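Local coordinates for protein flap endonuclease 1 (Sulfolobus solfataricus, PDB 2IZO) that cuts 5' flaps from DNA during replication and repair and also acts as a 5'-3' exonuclease, using magnesium as cofactor, at residues 28-32 with 183-187; 62-66 with 324-328; 228-234 with 278-282. All blocks are in the same frame, centred on the assembly; numbering follows the deposited sequence.

Contacts 1 and 3 lie close to the metal site, whose predicted carboxylate ligands come from both the N- and I-domains. In contact 1, helix 25-34 of the N-domain meets a loop of the I-domain; the Gln31 side chain comes within about 5 Å of a bound zinc ion. Contact 3, its centre about 23 Å from that of contact 1, includes Asp233, a predicted magnesium ligand, and places the Tyr234 side chain about 8 Å from a bound magnesium ion. Contact 2 lies away from the annotated sites, its centre about 17 Å from that of contact 1 and 38 Å from that of contact 3, across the chain's centre.

Contact 1: residues 28-32 with 183-187; sequences ALYQF and RNLTI
Ala28 meets Thr186 where helix 25-34 faces the loop that leaves strand 180-183: Ala28 CB and Thr186 CG2 stand 3.7 Å apart, methyl to methyl. This helix follows strand 19-24 directly, the strand that carries the predicted magnesium ligand Asp24, so the contact joins a helix of the N-domain to a loop of the I-domain beside the metal site, to which both regions contribute predicted ligands. One turn further along, Gln31 reaches out to the same loop. Its chain folds about the CB-CG bond (chi2 -62°), crossing Thr186 at about a right angle with CG 4.1 Å from Thr186 OG1, and with OE1 toward Ile187 CG2, 3.3 Å away. The amide NE2 turns back to a weak hydrogen bond with Asn27 OD1, which helps to fix its rotation. Phe32, the next residue, brings its outer ring carbons up to Thr186: CE1 lies 3.5 Å from Thr186 O, and CZ lies 4.2 Å from Thr186 CG2. Thr186 thus touches all three helix residues, and Gln169 in a neighbouring loop packs against Gln31, Thr186 and Ile187. Between these two segments no hydrogen bond or salt bridge forms, so the contact rests mainly on van der Waals packing.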
# COMPACT_ATOMS: atom_id res chain seq x y z
N ALA A 28 -9.40 -14.69 -24.55
CA ALA A 28 -8.71 -13.48 -24.11
C ALA A 28 -8.03 -12.75 -25.26
O ALA A 28 -8.15 -11.53 -25.40
CB ALA A 28 -7.68 -13.81 -23.03
N LEU A 29 -7.33 -13.53 -26.09
CA LEU A 29 -6.53 -13.00 -27.20
C LEU A 29 -7.39 -12.29 -28.24
O LEU A 29 -7.11 -11.15 -28.60
CB LEU A 29 -5.70 -14.11 -27.84
CG LEU A 29 -4.66 -14.80 -26.96
CD1 LEU A 29 -4.23 -16.12 -27.57
CD2 LEU A 29 -3.45 -13.90 -26.70
N TYR A 30 -8.45 -12.97 -28.70
CA TYR A 30 -9.41 -12.36 -29.62
C TYR A 30 -9.94 -11.05 -29.06
O TYR A 30 -10.00 -10.05 -29.76
CB TYR A 30 -10.59 -13.30 -29.92
CG TYR A 30 -10.28 -14.49 -30.80
CD1 TYR A 30 -10.42 -15.79 -30.32
CD2 TYR A 30 -9.88 -14.31 -32.13
CE1 TYR A 30 -10.16 -16.89 -31.13
CE2 TYR A 30 -9.61 -15.41 -32.95
CZ TYR A 30 -9.75 -16.69 -32.44
OH TYR A 30 -9.49 -17.79 -33.23
N GLN A 31 -10.31 -11.05 -27.78
CA GLN A 31 -10.80 -9.85 -27.11
C GLN A 31 -9.80 -8.70 -27.23
O GLN A 31 -10.17 -7.58 -27.54
CB GLN A 31 -11.13 -10.11 -25.64
CG GLN A 31 -12.24 -11.14 -25.39
CD GLN A 31 -13.59 -10.74 -25.96
OE1 GLN A 31 -13.90 -9.56 -26.12
NE2 GLN A 31 -14.42 -11.75 -26.25
N PHE A 32 -8.52 -9.01 -27.00
CA PHE A 32 -7.45 -8.03 -27.10
C PHE A 32 -7.17 -7.64 -28.55
O PHE A 32 -6.73 -6.52 -28.82
CB PHE A 32 -6.16 -8.54 -26.45
CG PHE A 32 -6.26 -8.73 -24.96
CD1 PHE A 32 -6.84 -7.75 -24.15
CD2 PHE A 32 -5.74 -9.87 -24.35
CE1 PHE A 32 -6.93 -7.92 -22.77
CE2 PHE A 32 -5.83 -10.05 -22.97
CZ PHE A 32 -6.42 -9.07 -22.18
N ARG A 183 -17.03 -12.99 -16.00
CA ARG A 183 -16.96 -12.29 -17.27
C ARG A 183 -16.44 -10.86 -17.10
O ARG A 183 -16.58 -10.27 -16.03
CB ARG A 183 -18.34 -12.26 -17.94
CG ARG A 183 -18.88 -13.64 -18.30
CD ARG A 183 -20.20 -13.56 -19.04
NE ARG A 183 -20.08 -12.90 -20.34
CZ ARG A 183 -20.57 -11.70 -20.62
NH1 ARG A 183 -21.22 -11.01 -19.70
NH2 ARG A 183 -20.41 -11.18 -21.83
N ASN A 184 -15.85 -10.32 -18.17
CA ASN A 184 -15.42 -8.91 -18.26
C ASN A 184 -14.08 -8.56 -17.59
O ASN A 184 -13.77 -7.38 -17.40
CB ASN A 184 -16.52 -7.94 -17.78
CG ASN A 184 -17.82 -8.11 -18.55
OD1 ASN A 184 -17.90 -7.85 -19.76
ND2 ASN A 184 -18.86 -8.54 -17.85
N LEU A 185 -13.28 -9.57 -17.23
CA LEU A 185 -11.91 -9.31 -16.78
C LEU A 185 -11.06 -8.83 -17.96
O LEU A 185 -10.31 -7.86 -17.83
CB LEU A 185 -11.28 -10.54 -16.14
CG LEU A 185 -11.54 -10.84 -14.66
CD1 LEU A 185 -10.64 -11.98 -14.20
CD2 LEU A 185 -11.33 -9.62 -13.78
N THR A 186 -11.22 -9.51 -19.09
CA THR A 186 -10.47 -9.21 -20.32
C THR A 186 -10.87 -7.86 -20.94
O THR A 186 -10.01 -7.10 -21.38
CB THR A 186 -10.62 -10.34 -21.36
OG1 THR A 186 -11.96 -10.85 -21.35
CG2 THR A 186 -9.67 -11.47 -21.04
N ILE A 187 -12.17 -7.58 -20.96
CA ILE A 187 -12.68 -6.32 -21.49
C ILE A 187 -13.10 -5.35 -20.38
O ILE A 187 -12.25 -4.78 -19.70
CB ILE A 187 -13.86 -6.53 -22.49
CG1 ILE A 187 -15.14 -6.96 -21.76
CG2 ILE A 187 -13.46 -7.55 -23.57
CD1 ILE A 187 -16.42 -6.75 -22.56

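Contact 2: residues 62-66 with 324-328; sequences TINIL and ERLTK
Two helices pack side by side where Ile63 of helix 53-68 meets Leu326 of helix 316-337, the long helix that precedes the C-terminal PCNA-binding region. Their short segments run in roughly the same direction, 33° apart, with axes 9.4 Å from each other at closest approach. Ile63 offers both branches of its side chain. CG1 lies 3.8 Å from Leu326 CD1, while CG2 rests against the aliphatic part of Arg325, 4.0 Å from its CD. In fold terms, helix 53-68 lies on the chain path from strand 19-24 to strand 70-76, neighbouring parallel strands of the central sheet, so helix 316-337 adds a further layer outside that crossover. On the inner side of helix 53-68, Thr62, Ile65 and Leu66 touch Pro72 of strand 70-76. Leu66 also reaches Leu326, its CD1 3.9 Å from Leu326 CD1, so the one leucine methyl touches two residues a helical turn apart. With Leu326 CG turned away from the backbone N (chi1 169°) and chi2 at 64°, CD1 reaches Ile63 and Leu66. Toward the solvent, where Asn64 and Arg325 are exposed, the extended Arg325 chain ends near Asn64, with NH1 4.1 Å from Asn64 OD1, too long for a hydrogen bond.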
# COMPACT_ATOMS: atom_id res chain seq x y z
N THR A 62 -3.03 -7.65 -17.94
CA THR A 62 -2.65 -8.66 -16.94
C THR A 62 -2.08 -8.02 -15.68
O THR A 62 -2.34 -8.49 -14.57
CB THR A 62 -1.66 -9.69 -17.53
OG1 THR A 62 -2.22 -10.29 -18.70
CG2 THR A 62 -1.36 -10.79 -16.52
N ILE A 63 -1.30 -6.95 -15.84
CA ILE A 63 -0.83 -6.16 -14.70
C ILE A 63 -2.04 -5.56 -13.98
O ILE A 63 -2.15 -5.65 -12.76
CB ILE A 63 0.19 -5.06 -15.11
CG1 ILE A 63 1.43 -5.69 -15.75
CG2 ILE A 63 0.59 -4.22 -13.89
CD1 ILE A 63 2.31 -4.70 -16.51
N ASN A 64 -2.95 -4.97 -14.75
CA ASN A 64 -4.20 -4.43 -14.22
C ASN A 64 -4.96 -5.46 -13.38
O ASN A 64 -5.50 -5.13 -12.33
CB ASN A 64 -5.10 -3.91 -15.34
CG ASN A 64 -4.55 -2.65 -16.01
OD1 ASN A 64 -3.66 -1.98 -15.47
ND2 ASN A 64 -5.07 -2.33 -17.19
N ILE A 65 -4.96 -6.71 -13.86
CA ILE A 65 -5.57 -7.85 -13.17
C ILE A 65 -4.83 -8.20 -11.87
O ILE A 65 -5.46 -8.35 -10.81
CB ILE A 65 -5.67 -9.09 -14.12
CG1 ILE A 65 -6.88 -8.96 -15.05
CG2 ILE A 65 -5.74 -10.40 -13.34
CD1 ILE A 65 -6.90 -9.94 -16.22
N LEU A 66 -3.51 -8.31 -11.95
CA LEU A 66 -2.66 -8.66 -10.81
C LEU A 66 -2.62 -7.58 -9.73
O LEU A 66 -2.53 -7.89 -8.54
CB LEU A 66 -1.23 -8.97 -11.27
CG LEU A 66 -0.91 -10.38 -11.79
CD1 LEU A 66 0.20 -10.32 -12.82
CD2 LEU A 66 -0.54 -11.32 -10.65
N GLU A 324 8.01 -2.62 -13.87
CA GLU A 324 8.33 -2.35 -12.48
C GLU A 324 7.13 -2.59 -11.58
O GLU A 324 7.26 -3.17 -10.50
CB GLU A 324 8.85 -0.91 -12.32
CG GLU A 324 9.75 -0.71 -11.11
CD GLU A 324 10.50 0.61 -11.15
OE1 GLU A 324 9.89 1.65 -11.47
OE2 GLU A 324 11.72 0.61 -10.85
N ARG A 325 5.95 -2.16 -12.02
CA ARG A 325 4.73 -2.40 -11.25
C ARG A 325 4.19 -3.82 -11.41
O ARG A 325 3.34 -4.25 -10.62
CB ARG A 325 3.64 -1.34 -11.52
CG ARG A 325 3.21 -1.17 -12.97
CD ARG A 325 1.85 -0.49 -13.06
NE ARG A 325 1.66 0.22 -14.32
CZ ARG A 325 0.49 0.66 -14.77
NH1 ARG A 325 -0.62 0.45 -14.08
NH2 ARG A 325 0.43 1.30 -15.94
N LEU A 326 4.68 -4.55 -12.41
CA LEU A 326 4.33 -5.96 -12.60
C LEU A 326 4.81 -6.78 -11.40
O LEU A 326 4.00 -7.33 -10.66
CB LEU A 326 4.91 -6.52 -13.91
CG LEU A 326 4.86 -8.04 -14.14
CD1 LEU A 326 3.42 -8.57 -14.24
CD2 LEU A 326 5.64 -8.43 -15.39
N THR A 327 6.13 -6.84 -11.22
CA THR A 327 6.73 -7.54 -10.08
C THR A 327 6.26 -6.98 -8.74
O THR A 327 6.11 -7.72 -7.77
CB THR A 327 8.29 -7.58 -10.17
OG1 THR A 327 8.83 -8.12 -8.96
CG2 THR A 327 8.87 -6.19 -10.42
N LYS A 328 6.01 -5.67 -8.71
CA LYS A 328 5.48 -4.99 -7.52
C LYS A 328 4.05 -5.43 -7.20
O LYS A 328 3.65 -5.42 -6.03
CB LYS A 328 5.56 -3.48 -7.69

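Contact 3: residues 228-234 with 278-282; sequences ILIGTDY and IRGLF
Tyr234 fits its ring into a hollow shaped by Ile278, Leu281 and Phe282 on one side of helix 278-283. The segment that carries it leaves helix 220-230 and heads toward helix 244-253, a layout consistent with the helix-three-turn-helix DNA-binding motif of the FEN1 family. Gly231 ends the first helix with a positive phi, and the chain then turns to bring Thr232 and Tyr234 onto the helix 278-283 side. Tyr234 CG lies anti to its carbonyl carbon (chi1 -47°), which sends the ring toward that helix. Leu281 covers one face of the tyrosine: its CD1 sits 3.9 Å from the ring centroid, a CH-pi contact only 11° off the ring normal. Phe282 meets the same ring at its edge. The two aromatics form an offset edge-to-face pair, centroids 5.5 Å apart and planes at 78°, with the edge of Tyr234 directed at the face of Phe282.

Ile278 is the bump that fits between two neighbours. Its CG2 touches Ile228 CD1 at 3.5 Å and Tyr234 CD1 at 3.7 Å, bridging the end of helix 220-230 and the loop beyond it. Thr232 CG2 meets the Phe282 ring obliquely, 3.5 Å from CZ, while the threonine hydroxyl hydrogen-bonds to Asn235 OD1 and weakly accepts Tyr234 N. Further out, Phe282 stacks on Phe176. Asp233, a predicted ligand of the second magnesium, lies in sequence between Thr232 and Tyr234, and Tyr234 touches Glu149, a predicted ligand of the first. Ile228 CD1 also approaches Phe282 CE2, at 4.3 Å.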
# COMPACT_ATOMS: atom_id res chain seq x y z
N ILE A 228 -27.27 -28.00 -26.64
CA ILE A 228 -27.38 -28.71 -27.93
C ILE A 228 -28.51 -28.11 -28.77
O ILE A 228 -28.36 -27.92 -29.98
CB ILE A 228 -27.61 -30.25 -27.75
CG1 ILE A 228 -26.63 -30.87 -26.73
CG2 ILE A 228 -27.54 -30.99 -29.09
CD1 ILE A 228 -25.15 -30.58 -26.96
N LEU A 229 -29.64 -27.80 -28.13
CA LEU A 229 -30.79 -27.26 -28.84
C LEU A 229 -30.56 -25.83 -29.29
O LEU A 229 -31.09 -25.41 -30.32
CB LEU A 229 -32.06 -27.36 -27.99
CG LEU A 229 -32.66 -28.73 -27.67
CD1 LEU A 229 -34.00 -28.55 -26.99
CD2 LEU A 229 -32.82 -29.62 -28.91
N ILE A 230 -29.77 -25.08 -28.52
CA ILE A 230 -29.38 -23.72 -28.91
C ILE A 230 -28.31 -23.80 -29.98
O ILE A 230 -28.52 -23.35 -31.11
CB ILE A 230 -28.87 -22.88 -27.72
CG1 ILE A 230 -29.99 -22.68 -26.69
CG2 ILE A 230 -28.34 -21.53 -28.19
CD1 ILE A 230 -29.50 -22.18 -25.36
N GLY A 231 -27.17 -24.39 -29.63
CA GLY A 231 -26.08 -24.57 -30.57
C GLY A 231 -24.71 -24.39 -29.97
O GLY A 231 -24.36 -23.30 -29.51
N THR A 232 -23.94 -25.47 -29.97
CA THR A 232 -22.54 -25.46 -29.54
C THR A 232 -21.66 -25.47 -30.79
O THR A 232 -22.17 -25.40 -31.91
CB THR A 232 -22.22 -26.69 -28.68
OG1 THR A 232 -22.10 -27.84 -29.52
CG2 THR A 232 -23.34 -26.92 -27.65
N ASP A 233 -20.35 -25.54 -30.60
CA ASP A 233 -19.42 -25.63 -31.73
C ASP A 233 -19.48 -26.98 -32.44
O ASP A 233 -19.17 -27.08 -33.63
CB ASP A 233 -17.99 -25.33 -31.28
CG ASP A 233 -17.82 -23.90 -30.82
OD1 ASP A 233 -17.79 -23.69 -29.58
OD2 ASP A 233 -17.72 -23.00 -31.68
N TYR A 234 -19.90 -28.01 -31.71
CA TYR A 234 -20.07 -29.34 -32.26
C TYR A 234 -21.34 -29.44 -33.11
O TYR A 234 -21.44 -30.28 -34.00
CB TYR A 234 -20.06 -30.40 -31.15
CG TYR A 234 -18.93 -30.21 -30.15
CD1 TYR A 234 -19.19 -29.94 -28.81
CD2 TYR A 234 -17.59 -30.28 -30.56
CE1 TYR A 234 -18.15 -29.76 -27.90
CE2 TYR A 234 -16.55 -30.10 -29.65
CZ TYR A 234 -16.84 -29.84 -28.33
OH TYR A 234 -15.80 -29.67 -27.44
N ILE A 278 -22.11 -35.79 -28.64
CA ILE A 278 -21.83 -34.42 -28.19
C ILE A 278 -21.99 -34.27 -26.67
O ILE A 278 -21.22 -33.55 -26.03
CB ILE A 278 -22.67 -33.35 -28.94
CG1 ILE A 278 -22.47 -33.47 -30.46
CG2 ILE A 278 -22.28 -31.94 -28.49
CD1 ILE A 278 -23.26 -32.47 -31.28
N ARG A 279 -22.99 -34.96 -26.12
CA ARG A 279 -23.17 -35.04 -24.66
C ARG A 279 -21.87 -35.47 -23.98
O ARG A 279 -21.46 -34.86 -22.98
CB ARG A 279 -24.28 -36.04 -24.31
CG ARG A 279 -25.68 -35.55 -24.58
CD ARG A 279 -26.69 -36.50 -23.97
NE ARG A 279 -28.06 -36.14 -24.33
CZ ARG A 279 -28.71 -36.60 -25.39
NH1 ARG A 279 -28.12 -37.46 -26.22
NH2 ARG A 279 -29.95 -36.21 -25.62
N GLY A 280 -21.23 -36.50 -24.52
CA GLY A 280 -19.97 -37.03 -23.99
C GLY A 280 -18.82 -36.04 -24.08
O GLY A 280 -17.91 -36.07 -23.25
N LEU A 281 -18.86 -35.18 -25.10
CA LEU A 281 -17.84 -34.15 -25.29
C LEU A 281 -17.97 -33.03 -24.25
O LEU A 281 -17.00 -32.31 -24.00
CB LEU A 281 -17.91 -33.57 -26.71
CG LEU A 281 -17.65 -34.51 -27.89
CD1 LEU A 281 -18.09 -33.87 -29.20
CD2 LEU A 281 -16.19 -34.96 -27.97
N PHE A 282 -19.15 -32.90 -23.66
CA PHE A 282 -19.38 -31.92 -22.60
C PHE A 282 -19.29 -32.54 -21.22
O PHE A 282 -18.62 -31.99 -20.34
CB PHE A 282 -20.74 -31.23 -22.78
CG PHE A 282 -20.72 -30.09 -23.75
CD1 PHE A 282 -20.21 -28.85 -23.38
CD2 PHE A 282 -21.23 -30.25 -25.04
CE1 PHE A 282 -20.20 -27.79 -24.27
CE2 PHE A 282 -21.21 -29.19 -25.94
CZ PHE A 282 -20.70 -27.96 -25.56